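2-oxoglutarate dehydrogenase E3 component (Thermus thermophilus, PDB 2YQU) probably catalyses the NAD(+)-dependent reoxidation of protein-bound dihydrolipoyl groups, as the FAD-containing E3 component of the 2-oxoglutarate dehydrogenase complex. Local coordinates at residues L309-S314 / Q334-V339; A347-T352 / L398-I403; S314-A319 / G329-Q334; P264-L269 / G301-G306. One frame throughout, in Å; residues are numbered along the deposited sequence.

Contact 1 of 4, residues L309-S314 / Q334-V339; sequences LAHKAS and QAIPSV. With FAD (flavin-adenine dinucleotide), chain D; CO3 (carbonate ion), chain C.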
# COMPACT_ATOMS: atom_id res chain seq x y z
N LEU A 309 5.70 -17.74 9.51
CA LEU A 309 4.74 -16.72 9.12
C LEU A 309 3.40 -17.34 8.75
O LEU A 309 3.33 -18.46 8.23
CB LEU A 309 5.27 -15.92 7.93
CG LEU A 309 6.73 -15.48 8.02
CD1 LEU A 309 7.18 -14.90 6.69
CD2 LEU A 309 6.93 -14.46 9.13
N ALA A 310 2.33 -16.60 9.01
CA ALA A 310 0.98 -17.08 8.79
C ALA A 310 0.74 -17.40 7.32
O ALA A 310 0.25 -18.46 6.99
CB ALA A 310 -0.03 -16.07 9.27
N HIS A 311 1.12 -16.49 6.44
CA HIS A 311 0.93 -16.71 5.00
C HIS A 311 1.88 -17.76 4.41
O HIS A 311 1.58 -18.31 3.34
CB HIS A 311 1.02 -15.40 4.24
CG HIS A 311 2.26 -14.61 4.51
ND1 HIS A 311 2.31 -13.60 5.45
CD2 HIS A 311 3.48 -14.65 3.94
CE1 HIS A 311 3.51 -13.06 5.44
NE2 HIS A 311 4.24 -13.67 4.54
N LYS A 312 3.01 -18.02 5.07
CA LYS A 312 3.89 -19.12 4.71
C LYS A 312 3.13 -20.40 5.01
O LYS A 312 3.06 -21.29 4.18
CB LYS A 312 5.19 -19.09 5.51
CG LYS A 312 6.18 -20.17 5.17
CD LYS A 312 5.99 -21.41 6.00
CE LYS A 312 7.30 -22.15 6.22
NZ LYS A 312 7.07 -23.40 7.00
N ALA A 313 2.55 -20.46 6.20
CA ALA A 313 1.81 -21.65 6.63
C ALA A 313 0.65 -21.95 5.68
O ALA A 313 0.46 -23.10 5.27
CB ALA A 313 1.29 -21.50 8.04
N SER A 314 -0.13 -20.92 5.34
CA SER A 314 -1.30 -21.08 4.50
C SER A 314 -0.91 -21.49 3.08
O SER A 314 -1.56 -22.34 2.49
CB SER A 314 -2.15 -19.80 4.48
OG SER A 314 -1.42 -18.70 3.95
N GLN A 334 10.65 -17.58 -2.34
CA GLN A 334 11.30 -16.30 -2.67
C GLN A 334 10.33 -15.12 -2.85
O GLN A 334 10.76 -13.96 -2.92
CB GLN A 334 12.12 -16.46 -3.95
CG GLN A 334 13.23 -17.48 -3.83
CD GLN A 334 14.07 -17.24 -2.61
OE1 GLN A 334 14.76 -16.22 -2.51
NE2 GLN A 334 14.01 -18.17 -1.65
N ALA A 335 9.04 -15.42 -2.94
CA ALA A 335 8.02 -14.38 -3.11
C ALA A 335 7.23 -14.12 -1.83
O ALA A 335 6.25 -13.39 -1.86
CB ALA A 335 7.09 -14.75 -4.25
N ILE A 336 7.64 -14.74 -0.72
CA ILE A 336 6.95 -14.59 0.56
C ILE A 336 7.55 -13.42 1.34
O ILE A 336 8.71 -13.51 1.77
CB ILE A 336 7.07 -15.89 1.39
CG1 ILE A 336 6.25 -17.00 0.72
CG2 ILE A 336 6.60 -15.66 2.83
CD1 ILE A 336 6.34 -18.37 1.42
N PRO A 337 6.79 -12.35 1.53
CA PRO A 337 7.29 -11.21 2.31
C PRO A 337 7.28 -11.48 3.81
O PRO A 337 6.45 -12.24 4.32
CB PRO A 337 6.29 -10.11 2.00
CG PRO A 337 5.04 -10.82 1.70
CD PRO A 337 5.43 -12.10 1.03
N SER A 338 8.23 -10.85 4.50
CA SER A 338 8.26 -10.83 5.95
C SER A 338 8.20 -9.36 6.35
O SER A 338 9.01 -8.56 5.89
CB SER A 338 9.52 -11.51 6.47
OG SER A 338 9.57 -11.45 7.88
N VAL A 339 7.24 -9.02 7.20
CA VAL A 339 6.95 -7.63 7.53
C VAL A 339 6.87 -7.42 9.04
O VAL A 339 6.40 -8.29 9.76
CB VAL A 339 5.61 -7.18 6.89
CG1 VAL A 339 5.38 -5.67 7.07
CG2 VAL A 339 5.57 -7.56 5.42
PA FAD D . -0.76 -22.13 14.47
O1A FAD D . 0.04 -22.03 15.72
O2A FAD D . -1.35 -20.79 14.02
O5B FAD D . -1.89 -23.24 14.67
C5B FAD D . -1.58 -24.46 15.30
C4B FAD D . -2.83 -24.94 16.00
O4B FAD D . -2.67 -26.32 16.27
C3B FAD D . -3.07 -24.25 17.33
O3B FAD D . -4.34 -23.62 17.33
C2B FAD D . -3.01 -25.36 18.36
O2B FAD D . -3.98 -25.20 19.37
C1B FAD D . -3.27 -26.60 17.52
N9A FAD D . -2.68 -27.86 17.99
C8A FAD D . -1.37 -28.14 18.26
N7A FAD D . -1.26 -29.44 18.60
C5A FAD D . -2.49 -30.00 18.54
C6A FAD D . -2.96 -31.28 18.78
N6A FAD D . -2.15 -32.31 19.01
N1A FAD D . -4.30 -31.52 18.61
C2A FAD D . -5.18 -30.54 18.22
N3A FAD D . -4.71 -29.27 17.97
C4A FAD D . -3.39 -29.02 18.14
N1 FAD D . 2.77 -14.10 11.41
C2 FAD D . 2.60 -13.31 10.29
O2 FAD D . 2.71 -13.78 9.15
N3 FAD D . 2.30 -11.98 10.45
C4 FAD D . 2.17 -11.43 11.70
O4 FAD D . 1.71 -10.30 11.77
C4X FAD D . 2.34 -12.21 12.84
N5 FAD D . 2.22 -11.67 14.11
C5X FAD D . 2.39 -12.49 15.22
C6 FAD D . 2.27 -11.93 16.50
C7 FAD D . 2.44 -12.74 17.63
C7M FAD D . 2.20 -12.13 18.99
C8 FAD D . 2.73 -14.09 17.49
C8M FAD D . 2.60 -15.04 18.65
C9 FAD D . 2.85 -14.64 16.21
C9A FAD D . 2.69 -13.84 15.07
N10 FAD D . 2.83 -14.38 13.79
C10 FAD D . 2.65 -13.56 12.69
C1' FAD D . 3.27 -15.80 13.55
C2' FAD D . 2.03 -16.65 13.25
O2' FAD D . 1.12 -16.59 14.33
C3' FAD D . 2.39 -18.09 12.90
O3' FAD D . 3.37 -18.10 11.88
C4' FAD D . 1.16 -18.84 12.39
O4' FAD D . 0.14 -18.84 13.36
C5' FAD D . 1.54 -20.27 11.98
O5' FAD D . 0.39 -20.98 11.58
P FAD D . 0.30 -22.57 11.79
O1P FAD D . -0.98 -23.07 11.19
O2P FAD D . 1.57 -23.26 11.34
O3P FAD D . 0.22 -22.81 13.39
C CO3 C . -3.41 -16.48 5.63
O1 CO3 C . -4.71 -16.65 5.65
O2 CO3 C . -2.74 -16.54 6.74
O3 CO3 C . -2.77 -16.26 4.51
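H311 and P337 join the flavin-binding helix 310-326 to the loop that leads into strand 338-340 of the dimerisation domain, a buried helix-to-loop contact beside the FAD of this pyridine nucleotide-disulphide oxidoreductase. H311 NE2 donates to P337 O at 2.6 Å, with an N-H...O angle of 145°; the acceptor lies 9° out of the imidazole plane, and the donor lies in the plane of the carbonyl. H311 CG lies between the backbone N and the carbonyl carbon (chi1 53°), on the side of the loop. I336 CG2 abuts the same edge of the ring, 3.5 Å from H311 CD2, while L309 CB stands over one face, offset toward the rim. I336 CD1 meets K312 CG more loosely, and the amine of K312 leads away to E316, R305 O and G301 O. At the start of the helix, A310 N donates to FAD O2 at 2.8 Å, a bond that places the positive end of the helix dipole against the flavin pyrimidine and could stabilise negative charge there. H432 and H434 of the second subunit pack on H311 and A310. L309 CD1 completes the junction, resting 3.6 Å from P337 O and 4.0 Å from I336 CG2.

Contact 2 of 4, residues A347-T352 / L398-I403; sequences AAVGYT and LGVHGI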
# COMPACT_ATOMS: atom_id res chain seq x y z
N ALA A 347 10.42 -4.41 6.12
CA ALA A 347 10.08 -5.60 5.33
C ALA A 347 11.22 -6.18 4.49
O ALA A 347 12.19 -5.50 4.16
CB ALA A 347 8.88 -5.32 4.46
N ALA A 348 11.06 -7.45 4.15
CA ALA A 348 11.99 -8.18 3.30
C ALA A 348 11.23 -9.18 2.44
O ALA A 348 10.29 -9.82 2.89
CB ALA A 348 13.00 -8.92 4.14
N VAL A 349 11.65 -9.31 1.20
CA VAL A 349 11.16 -10.36 0.34
C VAL A 349 12.31 -10.84 -0.54
O VAL A 349 13.18 -10.06 -0.95
CB VAL A 349 9.91 -9.93 -0.48
CG1 VAL A 349 10.24 -8.82 -1.44
CG2 VAL A 349 9.29 -11.11 -1.21
N GLY A 350 12.33 -12.14 -0.82
CA GLY A 350 13.42 -12.74 -1.57
C GLY A 350 14.69 -12.73 -0.75
O GLY A 350 14.65 -12.72 0.49
N TYR A 351 15.83 -12.72 -1.43
CA TYR A 351 17.13 -12.86 -0.77
C TYR A 351 17.64 -11.53 -0.24
O TYR A 351 17.46 -10.49 -0.87
CB TYR A 351 18.16 -13.44 -1.75
CG TYR A 351 17.95 -14.91 -2.07
CD1 TYR A 351 17.85 -15.36 -3.38
CD2 TYR A 351 17.87 -15.85 -1.04
CE1 TYR A 351 17.67 -16.71 -3.67
CE2 TYR A 351 17.69 -17.20 -1.32
CZ TYR A 351 17.60 -17.62 -2.63
OH TYR A 351 17.41 -18.96 -2.89
N THR A 352 18.30 -11.59 0.92
CA THR A 352 19.06 -10.45 1.43
C THR A 352 20.39 -10.38 0.72
O THR A 352 20.82 -11.33 0.09
CB THR A 352 19.31 -10.57 2.94
OG1 THR A 352 20.11 -11.73 3.20
CG2 THR A 352 18.01 -10.79 3.74
N LEU A 398 16.15 -10.30 -7.38
CA LEU A 398 16.53 -11.33 -6.41
C LEU A 398 15.94 -11.08 -5.03
O LEU A 398 15.71 -12.03 -4.28
CB LEU A 398 18.05 -11.43 -6.32
CG LEU A 398 18.75 -11.83 -7.62
CD1 LEU A 398 20.24 -11.65 -7.48
CD2 LEU A 398 18.41 -13.26 -7.98
N GLY A 399 15.70 -9.82 -4.69
CA GLY A 399 15.12 -9.45 -3.41
C GLY A 399 14.75 -7.98 -3.33
O GLY A 399 15.30 -7.16 -4.05
N VAL A 400 13.80 -7.66 -2.46
CA VAL A 400 13.40 -6.28 -2.21
C VAL A 400 13.26 -6.08 -0.70
O VAL A 400 12.73 -6.93 0.01
CB VAL A 400 12.09 -5.90 -2.95
CG1 VAL A 400 11.79 -4.40 -2.79
CG2 VAL A 400 12.17 -6.29 -4.43
N HIS A 401 13.78 -4.96 -0.22
CA HIS A 401 13.88 -4.72 1.21
C HIS A 401 13.65 -3.25 1.50
O HIS A 401 14.03 -2.38 0.72
CB HIS A 401 15.27 -5.10 1.71
CG HIS A 401 15.72 -6.47 1.32
ND1 HIS A 401 16.35 -7.31 2.21
CD2 HIS A 401 15.70 -7.14 0.14
CE1 HIS A 401 16.66 -8.44 1.60
NE2 HIS A 401 16.26 -8.37 0.35
N GLY A 402 13.04 -2.95 2.63
CA GLY A 402 12.79 -1.57 2.94
C GLY A 402 12.42 -1.30 4.37
O GLY A 402 12.16 -2.21 5.16
N ILE A 403 12.45 -0.02 4.69
CA ILE A 403 11.94 0.49 5.94
C ILE A 403 11.32 1.86 5.67
O ILE A 403 11.92 2.69 4.98
CB ILE A 403 13.06 0.57 7.01
CG1 ILE A 403 12.51 1.18 8.30
CG2 ILE A 403 14.28 1.34 6.49
CD1 ILE A 403 13.47 1.08 9.47
O HOH W 1 14.92 -6.49 4.76
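Y351 O receives H401 NE2 at 2.7 Å, the shortest polar bond between strand 345-350 with the residues that follow it and strand 397-404. Y351 O lies near the imidazole plane, but the donor stands above the carbonyl plane, 45° out of it, and the N-H...O angle is 142°. H401 CG is anti to its own carbonyl carbon, beside the backbone N (chi1 -51°). The other ring nitrogen, H401 ND1, shares a water with A347 O, 3.0 Å from each; the water donates to the carbonyl. The T352 side chain crosses that of H401 at about a right angle.

The strands themselves are antiparallel neighbours in the five-stranded sheet of the dimerisation domain. A347 with G402 and V349 with V400 are hydrogen-bonded pairs, each joined by two N-H...O bonds; A348 with H401 and G350 with G399 are non-hydrogen-bonded pairs. Y351 N extends the pairing to L398 O at 2.9 Å. L398 and G399 form a classic beta bulge opposite L389 on the next strand. G350 CA and G399 CA come within 4.1 Å, an approach that depends on the absence of side chains, since a CB would clash with L398 O at G350 and with Y351 O at G399. V349 and V400 lie side by side, V349 CG1 3.8 Å from V400 CB, on the face covered by helix 407-419. With NE2 as donor to a carbonyl and ND1 on a water, both nitrogens of this buried imidazole have polar partners, and the ring ties the Y351 carbonyl, just past its strand, to strand 397-404.

Contact 3 of 4, residues S314-A319 / G329-Q334; sequences SEEGIA and GHVDYQ. With CO3 (carbonate ion), chain C.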
# COMPACT_ATOMS: atom_id res chain seq x y z
N SER A 314 -0.13 -20.92 5.34
CA SER A 314 -1.30 -21.08 4.50
C SER A 314 -0.91 -21.49 3.08
O SER A 314 -1.56 -22.34 2.49
CB SER A 314 -2.15 -19.80 4.48
OG SER A 314 -1.42 -18.70 3.95
N GLU A 315 0.14 -20.90 2.53
CA GLU A 315 0.58 -21.28 1.20
C GLU A 315 1.05 -22.72 1.15
O GLU A 315 0.85 -23.41 0.15
CB GLU A 315 1.68 -20.34 0.69
CG GLU A 315 1.18 -18.94 0.38
CD GLU A 315 0.39 -18.85 -0.92
OE1 GLU A 315 -0.32 -19.81 -1.27
OE2 GLU A 315 0.46 -17.79 -1.58
N GLU A 316 1.65 -23.19 2.24
CA GLU A 316 2.11 -24.57 2.35
C GLU A 316 0.90 -25.50 2.47
O GLU A 316 0.91 -26.60 1.92
CB GLU A 316 3.06 -24.74 3.53
CG GLU A 316 4.48 -24.32 3.21
CD GLU A 316 5.45 -24.44 4.36
OE1 GLU A 316 5.01 -24.53 5.52
OE2 GLU A 316 6.67 -24.43 4.10
N GLY A 317 -0.13 -25.05 3.17
CA GLY A 317 -1.38 -25.78 3.28
C GLY A 317 -2.02 -25.99 1.92
O GLY A 317 -2.44 -27.10 1.59
N ILE A 318 -2.05 -24.93 1.11
CA ILE A 318 -2.60 -24.99 -0.24
C ILE A 318 -1.81 -25.99 -1.09
O ILE A 318 -2.41 -26.85 -1.77
CB ILE A 318 -2.58 -23.59 -0.92
CG1 ILE A 318 -3.51 -22.60 -0.20
CG2 ILE A 318 -2.94 -23.69 -2.41
CD1 ILE A 318 -4.95 -22.95 -0.22
N ALA A 319 -0.49 -25.88 -1.06
CA ALA A 319 0.40 -26.73 -1.87
C ALA A 319 0.31 -28.19 -1.45
O ALA A 319 0.38 -29.08 -2.30
CB ALA A 319 1.84 -26.24 -1.77
N GLY A 329 2.41 -29.76 -6.52
CA GLY A 329 2.24 -28.56 -5.72
C GLY A 329 3.57 -27.83 -5.61
O GLY A 329 4.62 -28.39 -5.93
N HIS A 330 3.52 -26.59 -5.14
CA HIS A 330 4.74 -25.79 -5.06
C HIS A 330 4.48 -24.48 -4.33
O HIS A 330 3.44 -23.85 -4.51
CB HIS A 330 5.29 -25.55 -6.48
CG HIS A 330 6.31 -24.46 -6.57
ND1 HIS A 330 7.67 -24.70 -6.53
CD2 HIS A 330 6.17 -23.12 -6.74
CE1 HIS A 330 8.32 -23.56 -6.66
NE2 HIS A 330 7.43 -22.59 -6.79
N VAL A 331 5.42 -24.10 -3.48
CA VAL A 331 5.42 -22.80 -2.84
C VAL A 331 6.63 -22.03 -3.33
O VAL A 331 7.74 -22.56 -3.37
CB VAL A 331 5.52 -22.92 -1.31
CG1 VAL A 331 5.58 -21.53 -0.67
CG2 VAL A 331 4.34 -23.73 -0.77
N ASP A 332 6.41 -20.78 -3.71
CA ASP A 332 7.50 -19.92 -4.09
C ASP A 332 7.98 -19.19 -2.85
O ASP A 332 7.46 -18.13 -2.53
CB ASP A 332 7.07 -18.92 -5.16
CG ASP A 332 8.23 -18.12 -5.69
OD1 ASP A 332 9.35 -18.26 -5.15
OD2 ASP A 332 8.11 -17.33 -6.65
N TYR A 333 8.96 -19.77 -2.16
CA TYR A 333 9.48 -19.18 -0.92
C TYR A 333 10.13 -17.81 -1.14
O TYR A 333 10.12 -16.98 -0.24
CB TYR A 333 10.44 -20.16 -0.22
CG TYR A 333 9.70 -21.37 0.29
CD1 TYR A 333 8.92 -21.29 1.44
CD2 TYR A 333 9.73 -22.57 -0.40
CE1 TYR A 333 8.20 -22.39 1.89
CE2 TYR A 333 9.02 -23.68 0.06
CZ TYR A 333 8.26 -23.57 1.20
OH TYR A 333 7.54 -24.66 1.66
N GLN A 334 10.65 -17.58 -2.34
CA GLN A 334 11.30 -16.30 -2.67
C GLN A 334 10.33 -15.12 -2.85
O GLN A 334 10.76 -13.96 -2.92
CB GLN A 334 12.12 -16.46 -3.95
CG GLN A 334 13.23 -17.48 -3.83
CD GLN A 334 14.07 -17.24 -2.61
OE1 GLN A 334 14.76 -16.22 -2.51
NE2 GLN A 334 14.01 -18.17 -1.65
C CO3 C . -3.41 -16.48 5.63
O1 CO3 C . -4.71 -16.65 5.65
O2 CO3 C . -2.74 -16.54 6.74
O3 CO3 C . -2.77 -16.26 4.51
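E316 reaches from helix 310-326 to Y333 in the loop that follows the helix. From CB, E316 CG stands anti to the carbonyl carbon (chi1 -81°) and lies 4.0 Å from V331 CG2 and 3.4 Å from Y333 OH. The chain then runs extended to CD, and at the tip E316 OE2 accepts the phenol proton of Y333 OH at 2.6 Å through its anti lone pair. OE2 sits at the edge of the phenol ring, near its plane, with carboxylate and ring planes 77° apart. V331 lies between the helix and the tyrosine ring, touching both: V331 CG1 lies 3.7 Å above the centre of one face of the Y333 ring, while V331 CG2 meets A319 CB at 3.7 Å and E315 O at 3.6 Å. Farther along, G329 CA passes A319 O at 3.9 Å, where a CB would clash with that carbonyl.

The other oxygen, OE1, takes a salt bridge from K312 NZ and a hydrogen bond from G301 N; OE2 also pairs with R305 NH1, and R305 NH2 bonds Y333 OH. Two cationic groups, an amide and a phenol thus surround one buried carboxylate, which would probably keep it ionised while it holds helix, loop and the 301-306 segment together.

Contact 4 of 4, residues P264-L269 / G301-G306; sequences PYTEGL and GDVVRG. With FAD (flavin-adenine dinucleotide), chain D.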
# COMPACT_ATOMS: atom_id res chain seq x y z
N PRO A 264 8.79 -25.27 17.23
CA PRO A 264 7.77 -26.14 16.64
C PRO A 264 7.09 -26.96 17.74
O PRO A 264 7.79 -27.46 18.62
CB PRO A 264 8.58 -27.05 15.70
CG PRO A 264 9.86 -26.38 15.46
CD PRO A 264 10.09 -25.39 16.55
N TYR A 265 5.77 -27.06 17.70
CA TYR A 265 4.98 -27.69 18.76
C TYR A 265 4.41 -29.04 18.31
O TYR A 265 3.60 -29.11 17.39
CB TYR A 265 3.85 -26.75 19.19
CG TYR A 265 3.02 -27.27 20.36
CD1 TYR A 265 3.45 -27.09 21.67
CD2 TYR A 265 1.83 -27.94 20.14
CE1 TYR A 265 2.71 -27.55 22.73
CE2 TYR A 265 1.08 -28.41 21.20
CZ TYR A 265 1.52 -28.21 22.50
OH TYR A 265 0.78 -28.69 23.56
N THR A 266 4.83 -30.12 18.98
CA THR A 266 4.32 -31.45 18.71
C THR A 266 3.98 -32.19 20.00
O THR A 266 3.86 -33.42 20.00
CB THR A 266 5.34 -32.28 17.89
OG1 THR A 266 6.59 -32.35 18.58
CG2 THR A 266 5.68 -31.60 16.55
N GLU A 267 3.82 -31.46 21.10
CA GLU A 267 3.54 -32.08 22.39
C GLU A 267 2.20 -32.82 22.35
O GLU A 267 1.21 -32.28 21.88
CB GLU A 267 3.53 -31.02 23.50
CG GLU A 267 3.25 -31.56 24.90
CD GLU A 267 3.15 -30.45 25.94
OE1 GLU A 267 3.88 -29.43 25.80
OE2 GLU A 267 2.35 -30.59 26.89
N GLY A 268 2.20 -34.06 22.82
CA GLY A 268 1.00 -34.86 22.90
C GLY A 268 0.53 -35.49 21.60
O GLY A 268 -0.54 -36.09 21.56
N LEU A 269 1.34 -35.38 20.55
CA LEU A 269 0.97 -35.86 19.22
C LEU A 269 1.33 -37.33 19.01
O LEU A 269 0.82 -37.98 18.09
CB LEU A 269 1.65 -34.98 18.16
CG LEU A 269 1.16 -34.99 16.71
CD1 LEU A 269 -0.34 -34.78 16.59
CD2 LEU A 269 1.94 -33.93 15.91
N GLY A 301 3.64 -25.23 7.91
CA GLY A 301 3.62 -24.12 8.83
C GLY A 301 4.77 -24.11 9.81
O GLY A 301 5.87 -24.59 9.52
N ASP A 302 4.51 -23.53 10.98
CA ASP A 302 5.53 -23.36 12.00
C ASP A 302 6.16 -24.66 12.49
O ASP A 302 7.22 -24.62 13.10
CB ASP A 302 4.95 -22.63 13.22
CG ASP A 302 4.77 -21.15 13.01
OD1 ASP A 302 4.51 -20.45 14.03
OD2 ASP A 302 4.86 -20.59 11.89
N VAL A 303 5.50 -25.80 12.28
CA VAL A 303 6.04 -27.08 12.74
C VAL A 303 7.12 -27.67 11.81
O VAL A 303 7.80 -28.60 12.18
CB VAL A 303 4.92 -28.13 12.99
CG1 VAL A 303 4.52 -28.86 11.71
CG2 VAL A 303 5.37 -29.12 14.05
N VAL A 304 7.28 -27.10 10.61
CA VAL A 304 8.33 -27.52 9.68
C VAL A 304 9.27 -26.35 9.39
O VAL A 304 9.06 -25.23 9.85
CB VAL A 304 7.74 -28.10 8.36
CG1 VAL A 304 6.74 -29.21 8.66
CG2 VAL A 304 7.10 -27.02 7.52
N ARG A 305 10.33 -26.63 8.63
CA ARG A 305 11.36 -25.64 8.30
C ARG A 305 10.77 -24.43 7.57
O ARG A 305 9.72 -24.52 6.95
CB ARG A 305 12.47 -26.26 7.45
CG ARG A 305 12.17 -26.42 5.94
CD ARG A 305 11.15 -27.50 5.62
NE ARG A 305 10.80 -27.55 4.20
CZ ARG A 305 9.82 -26.86 3.64
NH1 ARG A 305 9.06 -26.03 4.35
NH2 ARG A 305 9.58 -27.00 2.34
N GLY A 306 11.49 -23.31 7.63
CA GLY A 306 11.13 -22.12 6.88
C GLY A 306 10.59 -21.02 7.77
O GLY A 306 10.35 -21.25 8.96
PA FAD D . -0.76 -22.13 14.47
O1A FAD D . 0.04 -22.03 15.72
O2A FAD D . -1.35 -20.79 14.02
O5B FAD D . -1.89 -23.24 14.67
C5B FAD D . -1.58 -24.46 15.30
C4B FAD D . -2.83 -24.94 16.00
O4B FAD D . -2.67 -26.32 16.27
C3B FAD D . -3.07 -24.25 17.33
O3B FAD D . -4.34 -23.62 17.33
C2B FAD D . -3.01 -25.36 18.36
O2B FAD D . -3.98 -25.20 19.37
C1B FAD D . -3.27 -26.60 17.52
N9A FAD D . -2.68 -27.86 17.99
C8A FAD D . -1.37 -28.14 18.26
N7A FAD D . -1.26 -29.44 18.60
C5A FAD D . -2.49 -30.00 18.54
C6A FAD D . -2.96 -31.28 18.78
N6A FAD D . -2.15 -32.31 19.01
N1A FAD D . -4.30 -31.52 18.61
C2A FAD D . -5.18 -30.54 18.22
N3A FAD D . -4.71 -29.27 17.97
C4A FAD D . -3.39 -29.02 18.14
N1 FAD D . 2.77 -14.10 11.41
C2 FAD D . 2.60 -13.31 10.29
O2 FAD D . 2.71 -13.78 9.15
N3 FAD D . 2.30 -11.98 10.45
C4 FAD D . 2.17 -11.43 11.70
O4 FAD D . 1.71 -10.30 11.77
C4X FAD D . 2.34 -12.21 12.84
N5 FAD D . 2.22 -11.67 14.11
C5X FAD D . 2.39 -12.49 15.22
C6 FAD D . 2.27 -11.93 16.50
C7 FAD D . 2.44 -12.74 17.63
C7M FAD D . 2.20 -12.13 18.99
C8 FAD D . 2.73 -14.09 17.49
C8M FAD D . 2.60 -15.04 18.65
C9 FAD D . 2.85 -14.64 16.21
C9A FAD D . 2.69 -13.84 15.07
N10 FAD D . 2.83 -14.38 13.79
C10 FAD D . 2.65 -13.56 12.69
C1' FAD D . 3.27 -15.80 13.55
C2' FAD D . 2.03 -16.65 13.25
O2' FAD D . 1.12 -16.59 14.33
C3' FAD D . 2.39 -18.09 12.90
O3' FAD D . 3.37 -18.10 11.88
C4' FAD D . 1.16 -18.84 12.39
O4' FAD D . 0.14 -18.84 13.36
C5' FAD D . 1.54 -20.27 11.98
O5' FAD D . 0.39 -20.98 11.58
P FAD D . 0.30 -22.57 11.79
O1P FAD D . -0.98 -23.07 11.19
O2P FAD D . 1.57 -23.26 11.34
O3P FAD D . 0.22 -22.81 13.39
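The FAD pocket is bordered here by two loops that meet through P264, T266 and V303, one following strand 262-264 and the other linking strand 297-299 to helix 310-326. V303 is the centre of the contact. V303 CG2, anti to the backbone N, touches T266 CG2 at 3.5 Å, the two side chains crossing at about a right angle, and lies 3.8 Å from Y265 O. P264 CB rests against the other loop's backbone, 3.8 Å from D302 O and 3.9 Å from V303 CA. The two loops thus meet by van der Waals packing; D302 turns its polar atoms to FAD and S139.

D302 grips FAD twice. D302 N donates to FAD O2P of the pyrophosphate at 3.0 Å, and D302 OD2 accepts the ribityl hydroxyl FAD O3' at 2.9 Å, while OD1 is held by S139. At G301 a CB would clash with FAD O2P, so the phosphate can approach the backbone closely. Toward the other end of the cofactor, Y265 CE2 lies 3.6 Å from FAD N7A of the adenine, which is at the edge of the phenol ring; E267 N stands over the centre of one ring face. A type II turn from T266 to L269 follows. The Gly-Asp pair G301-D302, with the glycine beside the phosphate and the aspartate bound to the ribityl chain, is characteristic of the second FAD-binding motif (the GD sequence) in the disulphide oxidoreductase family.

Overall arrangement
Contacts 1 and 3 lie on helix 310-326, contacts 1 and 4 touch FAD, and contacts 1 and 2 meet in the dimerisation-domain sheet. Contacts 1 and 3, with centres 9 Å apart, share S314 on that helix and Q334 beyond it, and I336 CD1 meets V331 CG1 at 3.9 Å between them. Contact 4 joins both through its 301-306 segment: K312 NZ reaches R305 O at 2.9 Å, and E316 OE1 reaches G301 N at 2.8 Å. A310 and D302 place contacts 1 and 4 on the flavin and pyrophosphate regions of one cofactor. Contact 2 continues the sheet from contact 1, where S338 N lies 2.8 Å from A348 O, but its nearest atoms stay about 12 Å from contact 4.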